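Local coordinates for protein putative Transcriptional Regulator (Rhodococcus sp., PDB 2IA2) that probably regulates transcription as an IclR-family protein, pairing a DNA-binding helix-turn-helix domain with a C-terminal domain likely to sense a small-molecule effector, at residues P98-L103 / T254-D259; S114-A119 / V153-L158; M212-R217 / A225-S230. One frame throughout, in Å; residues are numbered along the deposited sequence.

Contact 1: P98-L103 / T254-D259; sequences PHLEKL and TDIEQD
The imidazole of His99 is the flat group at the centre of this helix-helix contact. Over one face lies the backbone of the 254-259 helix: Asp255 C sits 4.2 Å above the plane of the His99 ring, displaced toward its rim, and Ile256 N is on the same side. At the edge, Asp259 OD2 lies almost exactly in the ring plane and accepts a hydrogen bond from His99 NE2 (2.7 Å, N-H...O angle 159°). The Asp259 carboxylate does not share that plane; it is turned 51° from it, and NE2 meets OD2 from above the carboxylate. The other ring nitrogen is engaged through a water, 3.0 Å from His99 ND1, which donates to Asp255 OD2. The imidazole is thus tied at both nitrogens, which fixes its rotation, and two carboxylates so close would tend to stabilise a protonated histidine. With CG anti to the carbonyl carbon, the side chain reaches out along Ile256, whose CG1 lies 3.6 Å from His99 CB. Farther in, Leu100 CD2 makes a looser contact with Ile256 CD1. An alanine in place of His99 would remove the direct bond to Asp259 and the water-mediated link to Asp255, and would probably weaken the hold between the helices. The axes of segments 98-103 and 254-259 run nearly antiparallel, 10.3 Å apart at closest. Helices 92-107 and 246-264 lie together against the sheet of the C-terminal domain, Leu100 resting on Val127 of strand 120-127, while Asp259 packs on Pro77 of the second subunit.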
ATOM      1  N   PRO A  98       4.556   7.438 -12.748  1.00 26.91           N
ATOM      2  CA  PRO A  98       4.330   8.879 -12.868  1.00 27.47           C
ATOM      3  C   PRO A  98       5.602   9.699 -12.556  1.00 27.19           C
ATOM      4  O   PRO A  98       5.778  10.781 -13.092  1.00 28.48           O
ATOM      5  CB  PRO A  98       3.213   9.184 -11.855  1.00 28.33           C
ATOM      6  CG  PRO A  98       2.892   7.922 -11.160  1.00 28.86           C
ATOM      7  CD  PRO A  98       3.690   6.791 -11.727  1.00 27.60           C
ATOM      8  N   HIS A  99       6.483   9.158 -11.744  1.00 25.80           N
ATOM      9  CA  HIS A  99       7.690   9.841 -11.392  1.00 24.93           C
ATOM     10  C   HIS A  99       8.699   9.786 -12.521  1.00 24.06           C
ATOM     11  O   HIS A  99       9.337  10.734 -12.783  1.00 25.12           O
ATOM     12  CB  HIS A  99       8.275   9.295 -10.103  1.00 24.41           C
ATOM     13  CG  HIS A  99       7.389   9.475  -8.917  1.00 24.75           C
ATOM     14  ND1 HIS A  99       7.094  10.700  -8.388  1.00 26.92           N
ATOM     15  CD2 HIS A  99       6.714   8.582  -8.179  1.00 22.80           C
ATOM     16  CE1 HIS A  99       6.280  10.555  -7.371  1.00 22.47           C
ATOM     17  NE2 HIS A  99       6.036   9.275  -7.223  1.00 26.59           N
ATOM     18  N   LEU A 100       8.772   8.670 -13.207  1.00 22.60           N
ATOM     19  CA  LEU A 100       9.579   8.578 -14.447  1.00 24.20           C
ATOM     20  C   LEU A 100       9.068   9.510 -15.498  1.00 24.24           C
ATOM     21  O   LEU A 100       9.864  10.128 -16.215  1.00 23.90           O
ATOM     22  CB  LEU A 100       9.586   7.157 -15.014  1.00 22.86           C
ATOM     23  CG  LEU A 100      10.245   6.128 -14.090  1.00 24.51           C
ATOM     24  CD1 LEU A 100      10.335   4.770 -14.844  1.00 19.23           C
ATOM     25  CD2 LEU A 100      11.598   6.590 -13.516  1.00 19.30           C
ATOM     26  N   GLU A 101       7.734   9.618 -15.605  1.00 25.01           N
ATOM     27  CA  GLU A 101       7.160  10.469 -16.640  1.00 27.68           C
ATOM     28  C   GLU A 101       7.549  11.906 -16.389  1.00 27.80           C
ATOM     29  O   GLU A 101       7.952  12.582 -17.324  1.00 29.90           O
ATOM     30  CB  GLU A 101       5.640  10.383 -16.741  1.00 28.21           C
ATOM     31  CG  GLU A 101       5.103   9.067 -17.265  1.00 33.40           C
ATOM     32  CD  GLU A 101       5.337   8.843 -18.777  1.00 39.83           C
ATOM     33  OE1 GLU A 101       5.604   9.799 -19.586  1.00 40.24           O
ATOM     34  OE2 GLU A 101       5.250   7.651 -19.148  1.00 42.12           O
ATOM     35  N   LYS A 102       7.456  12.371 -15.142  1.00 28.55           N
ATOM     36  CA  LYS A 102       7.875  13.738 -14.779  1.00 30.15           C
ATOM     37  C   LYS A 102       9.358  13.954 -15.030  1.00 28.72           C
ATOM     38  O   LYS A 102       9.730  14.969 -15.593  1.00 29.83           O
ATOM     39  CB  LYS A 102       7.496  14.121 -13.331  1.00 30.03           C
ATOM     40  CG  LYS A 102       5.961  14.083 -13.095  1.00 35.34           C
ATOM     41  CD  LYS A 102       5.452  14.304 -11.621  1.00 35.21           C
ATOM     42  CE  LYS A 102       4.055  13.587 -11.338  1.00 42.07           C
ATOM     43  NZ  LYS A 102       4.063  12.352 -10.328  1.00 48.42           N
ATOM     44  N   LEU A 103      10.198  13.004 -14.636  1.00 27.32           N
ATOM     45  CA  LEU A 103      11.638  13.132 -14.803  1.00 26.67           C
ATOM     46  C   LEU A 103      11.970  13.244 -16.302  1.00 27.00           C
ATOM     47  O   LEU A 103      12.587  14.187 -16.741  1.00 28.41           O
ATOM     48  CB  LEU A 103      12.374  11.928 -14.170  1.00 25.98           C
ATOM     49  CG  LEU A 103      13.906  11.937 -14.346  1.00 26.23           C
ATOM     50  CD1 LEU A 103      14.541  13.294 -13.802  1.00 22.73           C
ATOM     51  CD2 LEU A 103      14.608  10.714 -13.729  1.00 23.06           C
ATOM     52  N   THR A 254      14.073   9.769  -4.478  1.00 24.71           N
ATOM     53  CA  THR A 254      13.476  10.011  -3.179  1.00 25.64           C
ATOM     54  C   THR A 254      11.915  10.116  -3.237  1.00 26.29           C
ATOM     55  O   THR A 254      11.182   9.580  -2.385  1.00 25.62           O
ATOM     56  CB  THR A 254      14.135  11.243  -2.484  1.00 26.50           C
ATOM     57  OG1 THR A 254      13.746  12.445  -3.142  1.00 34.02           O
ATOM     58  CG2 THR A 254      15.621  11.188  -2.546  1.00 28.05           C
ATOM     59  N   ASP A 255      11.401  10.782  -4.261  1.00 26.56           N
ATOM     60  CA  ASP A 255       9.953  10.785  -4.491  1.00 26.04           C
ATOM     61  C   ASP A 255       9.360   9.382  -4.631  1.00 25.02           C
ATOM     62  O   ASP A 255       8.268   9.140  -4.149  1.00 22.73           O
ATOM     63  CB  ASP A 255       9.606  11.529  -5.788  1.00 26.46           C
ATOM     64  CG  ASP A 255       9.920  13.018  -5.717  1.00 28.78           C
ATOM     65  OD1 ASP A 255      10.144  13.541  -4.603  1.00 29.56           O
ATOM     66  OD2 ASP A 255       9.906  13.660  -6.782  1.00 33.08           O
ATOM     67  N   ILE A 256      10.048   8.499  -5.355  1.00 24.01           N
ATOM     68  CA  ILE A 256       9.575   7.123  -5.557  1.00 23.34           C
ATOM     69  C   ILE A 256       9.631   6.338  -4.220  1.00 24.31           C
ATOM     70  O   ILE A 256       8.648   5.677  -3.827  1.00 24.48           O
ATOM     71  CB  ILE A 256      10.384   6.374  -6.710  1.00 23.53           C
ATOM     72  CG1 ILE A 256      10.080   7.000  -8.070  1.00 20.95           C
ATOM     73  CG2 ILE A 256      10.041   4.857  -6.781  1.00 23.05           C
ATOM     74  CD1 ILE A 256      10.919   6.436  -9.255  1.00 21.42           C
ATOM     75  N   GLU A 257      10.742   6.468  -3.507  1.00 25.10           N
ATOM     76  CA  GLU A 257      10.895   5.903  -2.151  1.00 26.41           C
ATOM     77  C   GLU A 257       9.762   6.270  -1.221  1.00 24.82           C
ATOM     78  O   GLU A 257       9.261   5.424  -0.498  1.00 24.43           O
ATOM     79  CB  GLU A 257      12.163   6.438  -1.475  1.00 26.69           C
ATOM     80  CG  GLU A 257      13.346   5.745  -2.005  1.00 30.74           C
ATOM     81  CD  GLU A 257      14.644   6.186  -1.313  1.00 33.29           C
ATOM     82  OE1 GLU A 257      14.644   7.226  -0.614  1.00 35.98           O
ATOM     83  OE2 GLU A 257      15.653   5.493  -1.496  1.00 30.68           O
ATOM     84  N   GLN A 258       9.413   7.546  -1.223  1.00 24.70           N
ATOM     85  CA  GLN A 258       8.466   8.055  -0.258  1.00 25.98           C
ATOM     86  C   GLN A 258       7.100   7.473  -0.593  1.00 25.18           C
ATOM     87  O   GLN A 258       6.391   7.068   0.293  1.00 24.22           O
ATOM     88  CB  GLN A 258       8.375   9.565  -0.300  1.00 25.14           C
ATOM     89  CG  GLN A 258       9.601  10.236   0.236  1.00 34.66           C
ATOM     90  CD  GLN A 258       9.406  11.718   0.402  1.00 42.55           C
ATOM     91  OE1 GLN A 258       8.315  12.265   0.130  1.00 46.01           O
ATOM     92  NE2 GLN A 258      10.446  12.385   0.861  1.00 45.08           N
ATOM     93  N   ASP A 259       6.755   7.415  -1.880  1.00 24.80           N
ATOM     94  CA  ASP A 259       5.455   6.843  -2.300  1.00 24.87           C
ATOM     95  C   ASP A 259       5.395   5.353  -2.009  1.00 24.43           C
ATOM     96  O   ASP A 259       4.354   4.786  -1.665  1.00 24.07           O
ATOM     97  CB  ASP A 259       5.193   7.102  -3.816  1.00 25.29           C
ATOM     98  CG  ASP A 259       4.524   8.463  -4.075  1.00 27.60           C
ATOM     99  OD1 ASP A 259       4.201   9.167  -3.090  1.00 28.09           O
ATOM    100  OD2 ASP A 259       4.263   8.788  -5.243  1.00 27.39           O
TER
HETATM  101  O   HOH W   1       8.659  13.157  -8.916  1.00 25.31           O

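Contact 2: S114-A119 / V153-L158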
ATOM      1  N   SER A 114      14.792  -0.505 -12.452  1.00 23.39           N
ATOM      2  CA  SER A 114      15.048  -1.957 -12.541  1.00 24.32           C
ATOM      3  C   SER A 114      15.211  -2.563 -11.169  1.00 25.01           C
ATOM      4  O   SER A 114      15.359  -1.856 -10.156  1.00 22.63           O
ATOM      5  CB  SER A 114      16.320  -2.259 -13.358  1.00 25.72           C
ATOM      6  OG  SER A 114      17.430  -1.656 -12.701  1.00 24.33           O
ATOM      7  N   ILE A 115      15.152  -3.893 -11.136  1.00 26.00           N
ATOM      8  CA  ILE A 115      15.396  -4.624  -9.913  1.00 26.03           C
ATOM      9  C   ILE A 115      16.442  -5.677 -10.222  1.00 26.39           C
ATOM     10  O   ILE A 115      16.716  -5.928 -11.389  1.00 26.09           O
ATOM     11  CB  ILE A 115      14.081  -5.275  -9.388  1.00 25.57           C
ATOM     12  CG1 ILE A 115      13.549  -6.284 -10.422  1.00 27.77           C
ATOM     13  CG2 ILE A 115      13.077  -4.165  -9.005  1.00 23.60           C
ATOM     14  CD1 ILE A 115      12.459  -7.147  -9.942  1.00 34.36           C
ATOM     15  N   LEU A 116      17.014  -6.282  -9.186  1.00 26.04           N
ATOM     16  CA  LEU A 116      18.078  -7.263  -9.364  1.00 29.23           C
ATOM     17  C   LEU A 116      17.519  -8.681  -9.415  1.00 31.95           C
ATOM     18  O   LEU A 116      16.651  -9.045  -8.621  1.00 31.79           O
ATOM     19  CB  LEU A 116      19.109  -7.146  -8.240  1.00 28.96           C
ATOM     20  CG  LEU A 116      20.417  -7.916  -8.435  1.00 29.29           C
ATOM     21  CD1 LEU A 116      21.207  -7.346  -9.603  1.00 27.64           C
ATOM     22  CD2 LEU A 116      21.248  -7.898  -7.161  1.00 31.53           C
ATOM     23  N   ASP A 117      18.021  -9.476 -10.355  1.00 32.86           N
ATOM     24  CA  ASP A 117      17.693 -10.897 -10.412  1.00 35.29           C
ATOM     25  C   ASP A 117      18.946 -11.744 -10.608  1.00 35.87           C
ATOM     26  O   ASP A 117      19.424 -11.909 -11.730  1.00 36.30           O
ATOM     27  CB  ASP A 117      16.691 -11.171 -11.536  1.00 35.19           C
ATOM     28  CG  ASP A 117      16.138 -12.582 -11.492  1.00 41.74           C
ATOM     29  OD1 ASP A 117      16.575 -13.366 -10.623  1.00 44.88           O
ATOM     30  OD2 ASP A 117      15.267 -12.907 -12.326  1.00 45.95           O
ATOM     31  N   GLY A 118      19.472 -12.277  -9.510  1.00 36.51           N
ATOM     32  CA  GLY A 118      20.822 -12.806  -9.490  1.00 36.82           C
ATOM     33  C   GLY A 118      21.826 -11.855 -10.113  1.00 36.30           C
ATOM     34  O   GLY A 118      22.112 -10.792  -9.563  1.00 36.05           O
ATOM     35  N   ALA A 119      22.364 -12.242 -11.266  1.00 36.38           N
ATOM     36  CA  ALA A 119      23.525 -11.567 -11.834  1.00 35.69           C
ATOM     37  C   ALA A 119      23.104 -10.477 -12.814  1.00 34.13           C
ATOM     38  O   ALA A 119      23.944  -9.763 -13.359  1.00 33.93           O
ATOM     39  CB  ALA A 119      24.441 -12.571 -12.515  1.00 36.29           C
ATOM     40  N   VAL A 153      24.497   0.036  -8.620  1.00 26.82           N
ATOM     41  CA  VAL A 153      23.644   0.494  -7.526  1.00 24.96           C
ATOM     42  C   VAL A 153      23.024  -0.680  -6.763  1.00 26.52           C
ATOM     43  O   VAL A 153      22.989  -0.690  -5.507  1.00 26.70           O
ATOM     44  CB  VAL A 153      22.535   1.476  -8.056  1.00 25.48           C
ATOM     45  CG1 VAL A 153      21.447   1.714  -7.015  1.00 20.55           C
ATOM     46  CG2 VAL A 153      23.168   2.820  -8.447  1.00 24.25           C
ATOM     47  N   LEU A 154      22.471  -1.650  -7.495  1.00 26.00           N
ATOM     48  CA  LEU A 154      21.802  -2.792  -6.850  1.00 26.15           C
ATOM     49  C   LEU A 154      22.816  -3.670  -6.114  1.00 27.67           C
ATOM     50  O   LEU A 154      22.542  -4.096  -4.971  1.00 28.18           O
ATOM     51  CB  LEU A 154      20.953  -3.627  -7.877  1.00 24.42           C
ATOM     52  CG  LEU A 154      19.695  -2.847  -8.339  1.00 24.95           C
ATOM     53  CD1 LEU A 154      19.168  -3.392  -9.647  1.00 25.93           C
ATOM     54  CD2 LEU A 154      18.584  -2.872  -7.257  1.00 23.32           C
ATOM     55  N   LEU A 155      23.960  -3.933  -6.758  1.00 28.11           N
ATOM     56  CA  LEU A 155      25.042  -4.682  -6.129  1.00 30.49           C
ATOM     57  C   LEU A 155      25.595  -4.026  -4.842  1.00 32.96           C
ATOM     58  O   LEU A 155      25.919  -4.731  -3.872  1.00 34.23           O
ATOM     59  CB  LEU A 155      26.171  -4.906  -7.114  1.00 29.87           C
ATOM     60  CG  LEU A 155      25.823  -5.744  -8.344  1.00 30.71           C
ATOM     61  CD1 LEU A 155      27.012  -5.748  -9.335  1.00 28.96           C
ATOM     62  CD2 LEU A 155      25.427  -7.152  -7.941  1.00 31.56           C
ATOM     63  N   ALA A 156      25.686  -2.690  -4.823  1.00 34.05           N
ATOM     64  CA  ALA A 156      26.125  -1.967  -3.637  1.00 33.95           C
ATOM     65  C   ALA A 156      25.160  -2.200  -2.476  1.00 34.47           C
ATOM     66  O   ALA A 156      25.542  -2.070  -1.295  1.00 35.44           O
ATOM     67  CB  ALA A 156      26.289  -0.489  -3.951  1.00 33.61           C
ATOM     68  N   GLY A 157      23.926  -2.583  -2.795  1.00 32.52           N
ATOM     69  CA  GLY A 157      22.902  -2.820  -1.794  1.00 31.76           C
ATOM     70  C   GLY A 157      22.969  -4.204  -1.189  1.00 32.90           C
ATOM     71  O   GLY A 157      22.366  -4.437  -0.193  1.00 32.31           O
ATOM     72  N   LEU A 158      23.719  -5.133  -1.772  1.00 32.90           N
ATOM     73  CA  LEU A 158      23.803  -6.485  -1.212  1.00 34.97           C
ATOM     74  C   LEU A 158      24.474  -6.546   0.174  1.00 36.18           C
ATOM     75  O   LEU A 158      25.320  -5.726   0.453  1.00 36.32           O
ATOM     76  CB  LEU A 158      24.589  -7.398  -2.167  1.00 34.81           C
ATOM     77  CG  LEU A 158      23.813  -7.715  -3.459  1.00 34.27           C
ATOM     78  CD1 LEU A 158      24.668  -8.549  -4.352  1.00 32.34           C
ATOM     79  CD2 LEU A 158      22.453  -8.394  -3.136  1.00 32.80           C
TER
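Leu154 makes the close part of this contact, where helix 149-156 lies against the last residues of strand 110-117. Its CG is anti to the carbonyl carbon, and its CD1 is laid onto the strand's main chain: Leu154 CD1 is 3.6 Å from Ile115 C and equally close to Leu116 N, over the peptide that joins the two residues. The same methyl stands 3.9 Å from Ser114 OG, a buried hydroxyl with no hydrogen-bond partner in the model. Leu116 answers from the strand. It points at the helix, and the two leucines slide past one another in opposite directions, with Leu116 CB and Leu154 CB 4.0 Å apart. Leu116 CG is anti to the backbone N (chi1 -168°), which carries its far end beyond Leu154 toward Leu155 and Leu158. There the fit slackens: Leu116 CD2 comes only to 4.2 Å from Leu158 CD2 and 4.3 Å from Leu155 CD2, methyl tip to methyl tip. No hydrogen bond crosses the contact, so van der Waals packing alone joins the two segments. Past Leu116 the strand segment diverges from the helix and adds almost nothing to the contact; Asp117, at the end of the strand, and Gly118 and Ala119 in the turn after it are exposed, and Asp117 forms a salt bridge with Arg142. On its other sides the helix is held by helix 183-196, through Val153 on Val193 and Leu155 on Ile190. The contact therefore seats helix 149-156 on one side of the six-stranded sheet, where Leu154 also touches Ile121 of strand 120-127 and Thr223 of strand 223-232.

Contact 3: M212-R217 / A225-S230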
HETATM    1  N   MSE A 212      23.274   6.967 -15.645  1.00 28.36           N
HETATM    2  CA  MSE A 212      23.489   7.273 -14.225  1.00 30.13           C
HETATM    3  C   MSE A 212      22.307   6.783 -13.407  1.00 26.45           C
HETATM    4  O   MSE A 212      21.184   6.860 -13.881  1.00 26.16           O
HETATM    5  CB  MSE A 212      23.698   8.766 -14.017  1.00 30.31           C
HETATM    6  CG  MSE A 212      22.531   9.653 -14.425  1.00 30.07           C
HETATM    7 SE   MSE A 212      23.095  11.037 -15.809  1.00 43.35          SE
HETATM    8  CE  MSE A 212      23.656   9.783 -17.371  1.00 28.08           C
ATOM      9  N   ALA A 213      22.558   6.259 -12.221  1.00 23.73           N
ATOM     10  CA  ALA A 213      21.506   5.605 -11.447  1.00 23.36           C
ATOM     11  C   ALA A 213      21.610   5.920  -9.968  1.00 23.37           C
ATOM     12  O   ALA A 213      22.683   6.260  -9.464  1.00 23.83           O
ATOM     13  CB  ALA A 213      21.527   4.079 -11.668  1.00 21.49           C
ATOM     14  N   ALA A 214      20.498   5.768  -9.267  1.00 22.64           N
ATOM     15  CA  ALA A 214      20.431   6.051  -7.853  1.00 22.58           C
ATOM     16  C   ALA A 214      19.568   4.932  -7.231  1.00 23.62           C
ATOM     17  O   ALA A 214      18.713   4.340  -7.913  1.00 21.71           O
ATOM     18  CB  ALA A 214      19.778   7.373  -7.645  1.00 22.61           C
ATOM     19  N   PRO A 215      19.830   4.594  -5.964  1.00 24.46           N
ATOM     20  CA  PRO A 215      19.000   3.616  -5.264  1.00 24.34           C
ATOM     21  C   PRO A 215      17.588   4.068  -4.936  1.00 24.62           C
ATOM     22  O   PRO A 215      17.313   5.257  -4.643  1.00 25.45           O
ATOM     23  CB  PRO A 215      19.785   3.368  -3.975  1.00 24.60           C
ATOM     24  CG  PRO A 215      20.564   4.718  -3.749  1.00 23.47           C
ATOM     25  CD  PRO A 215      20.991   5.041  -5.140  1.00 25.39           C
ATOM     26  N   ILE A 216      16.692   3.098  -4.983  1.00 24.07           N
ATOM     27  CA  ILE A 216      15.407   3.260  -4.379  1.00 24.00           C
ATOM     28  C   ILE A 216      15.372   2.292  -3.178  1.00 25.88           C
ATOM     29  O   ILE A 216      15.517   1.062  -3.344  1.00 24.59           O
ATOM     30  CB  ILE A 216      14.310   2.890  -5.355  1.00 23.25           C
ATOM     31  CG1 ILE A 216      14.232   3.934  -6.481  1.00 18.83           C
ATOM     32  CG2 ILE A 216      12.958   2.784  -4.575  1.00 21.80           C
ATOM     33  CD1 ILE A 216      13.493   3.371  -7.672  1.00 23.26           C
ATOM     34  N   ARG A 217      15.181   2.849  -1.993  1.00 27.30           N
ATOM     35  CA  ARG A 217      15.189   2.050  -0.752  1.00 30.60           C
ATOM     36  C   ARG A 217      13.811   1.786  -0.230  1.00 31.39           C
ATOM     37  O   ARG A 217      12.903   2.605  -0.424  1.00 31.33           O
ATOM     38  CB  ARG A 217      16.052   2.737   0.334  1.00 31.03           C
ATOM     39  CG  ARG A 217      17.426   2.965  -0.163  1.00 32.82           C
ATOM     40  CD  ARG A 217      18.247   3.631   0.867  1.00 43.83           C
ATOM     41  NE  ARG A 217      19.635   3.197   0.657  1.00 49.04           N
ATOM     42  CZ  ARG A 217      20.582   3.969   0.156  1.00 51.85           C
ATOM     43  NH1 ARG A 217      20.289   5.227  -0.174  1.00 52.69           N
ATOM     44  NH2 ARG A 217      21.823   3.488   0.012  1.00 53.63           N
ATOM     45  N   ALA A 225      15.361  -1.260  -5.499  1.00 25.26           N
ATOM     46  CA  ALA A 225      15.287  -1.028  -6.946  1.00 22.94           C
ATOM     47  C   ALA A 225      16.311   0.045  -7.278  1.00 22.73           C
ATOM     48  O   ALA A 225      16.905   0.604  -6.357  1.00 22.67           O
ATOM     49  CB  ALA A 225      13.844  -0.568  -7.344  1.00 20.54           C
ATOM     50  N   ALA A 226      16.533   0.323  -8.561  1.00 21.33           N
ATOM     51  CA  ALA A 226      17.328   1.479  -8.935  1.00 22.45           C
ATOM     52  C   ALA A 226      16.584   2.273 -10.010  1.00 22.09           C
ATOM     53  O   ALA A 226      15.851   1.693 -10.786  1.00 22.71           O
ATOM     54  CB  ALA A 226      18.649   1.034  -9.464  1.00 22.94           C
ATOM     55  N   VAL A 227      16.812   3.577 -10.089  1.00 22.03           N
ATOM     56  CA  VAL A 227      16.222   4.403 -11.148  1.00 21.79           C
ATOM     57  C   VAL A 227      17.402   5.015 -11.933  1.00 22.00           C
ATOM     58  O   VAL A 227      18.401   5.317 -11.341  1.00 21.65           O
ATOM     59  CB  VAL A 227      15.285   5.497 -10.528  1.00 22.46           C
ATOM     60  CG1 VAL A 227      16.008   6.295  -9.395  1.00 23.27           C
ATOM     61  CG2 VAL A 227      14.714   6.425 -11.605  1.00 20.01           C
ATOM     62  N   ASN A 228      17.285   5.156 -13.253  1.00 22.52           N
ATOM     63  CA  ASN A 228      18.344   5.748 -14.045  1.00 23.08           C
ATOM     64  C   ASN A 228      17.862   6.818 -14.993  1.00 23.20           C
ATOM     65  O   ASN A 228      16.653   7.021 -15.162  1.00 22.08           O
ATOM     66  CB  ASN A 228      19.193   4.658 -14.778  1.00 24.05           C
ATOM     67  CG  ASN A 228      18.688   4.306 -16.172  1.00 26.63           C
ATOM     68  OD1 ASN A 228      17.630   4.768 -16.595  1.00 27.70           O
ATOM     69  ND2 ASN A 228      19.460   3.475 -16.910  1.00 26.04           N
ATOM     70  N   ILE A 229      18.834   7.539 -15.556  1.00 24.31           N
ATOM     71  CA  ILE A 229      18.678   8.295 -16.792  1.00 24.88           C
ATOM     72  C   ILE A 229      19.735   7.684 -17.716  1.00 25.80           C
ATOM     73  O   ILE A 229      20.836   7.435 -17.282  1.00 26.52           O
ATOM     74  CB  ILE A 229      19.015   9.790 -16.601  1.00 25.66           C
ATOM     75  CG1 ILE A 229      18.006  10.460 -15.654  1.00 23.64           C
ATOM     76  CG2 ILE A 229      19.059  10.514 -17.962  1.00 26.59           C
ATOM     77  CD1 ILE A 229      18.462  11.805 -15.100  1.00 25.75           C
ATOM     78  N   SER A 230      19.400   7.430 -18.978  1.00 27.36           N
ATOM     79  CA  SER A 230      20.384   6.909 -19.916  1.00 29.19           C
ATOM     80  C   SER A 230      20.469   7.864 -21.099  1.00 29.00           C
ATOM     81  O   SER A 230      19.440   8.381 -21.573  1.00 28.36           O
ATOM     82  CB  SER A 230      19.969   5.499 -20.395  1.00 30.10           C
ATOM     83  OG  SER A 230      21.052   4.833 -21.051  1.00 35.28           O
TER
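Ile216 and Val227 cross at about a right angle on one face of this strand pair, diagonal neighbours two residues off the direct pairs Ile216-Ala225 and Ala214-Val227. Ile216 CG1 is anti to the carbonyl carbon, and the terminal CD1 reaches diagonally across the neighbouring strand, 4.0 Å from Val227 CB and as near to Ala225 CB. Val227 in turn has CG1 in the crowded position between backbone N and carbonyl carbon, where it approaches the CG1 of Ile216 to 4.1 Å. Farther along the same face, Met212, present as selenomethionine, crosses Ile229 obliquely; its chain bends at both chi2 and chi3, and its CE comes to 3.7 Å from Ile229 O. The opposite face carries small groups: Ala213 CB beside Asn228 CB at 3.9 Å, then Pro215 and Ala226. Beneath the side chains, three hydrogen-bonded pairs, Met212-Ile229, Ala214-Val227 and Ile216-Ala225, each exchange two backbone bonds. The first two pairs run nearly along the C=O axes, whereas Ile216 N approaches Ala225 O from 43° above the carbonyl plane. The apolar face of Ile216, Val227 and Ile229 is covered by helix 246-264, and Ala213 on the other meets helix 149-156. This is an antiparallel beta hairpin of strands 209-217 and 223-232 within a six-stranded sheet sandwiched between helices, consistent with the GAF-like fold of IclR C-terminal domains.

Overall arrangement
Contact 3 is the middle of the three, with its centre 11 Å from that of each of the others. Contacts 1 and 2 do not touch: their centres are 19 Å apart and their nearest atoms about 7 Å. Contact 1 meets the hairpin where Glu257 OE2 takes a probable hydrogen bond from Arg217 N at 2.7 Å and Leu100 CD2 packs 3.7 Å from Val227 CG2. Contact 2 joins it through the sheet itself, Ser114 O being 2.9 Å from Ala226 N, and through Val153 lying against Ala213 and Pro215. Together they form one section through the presumed effector-sensing domain: helices, sheet, then helix.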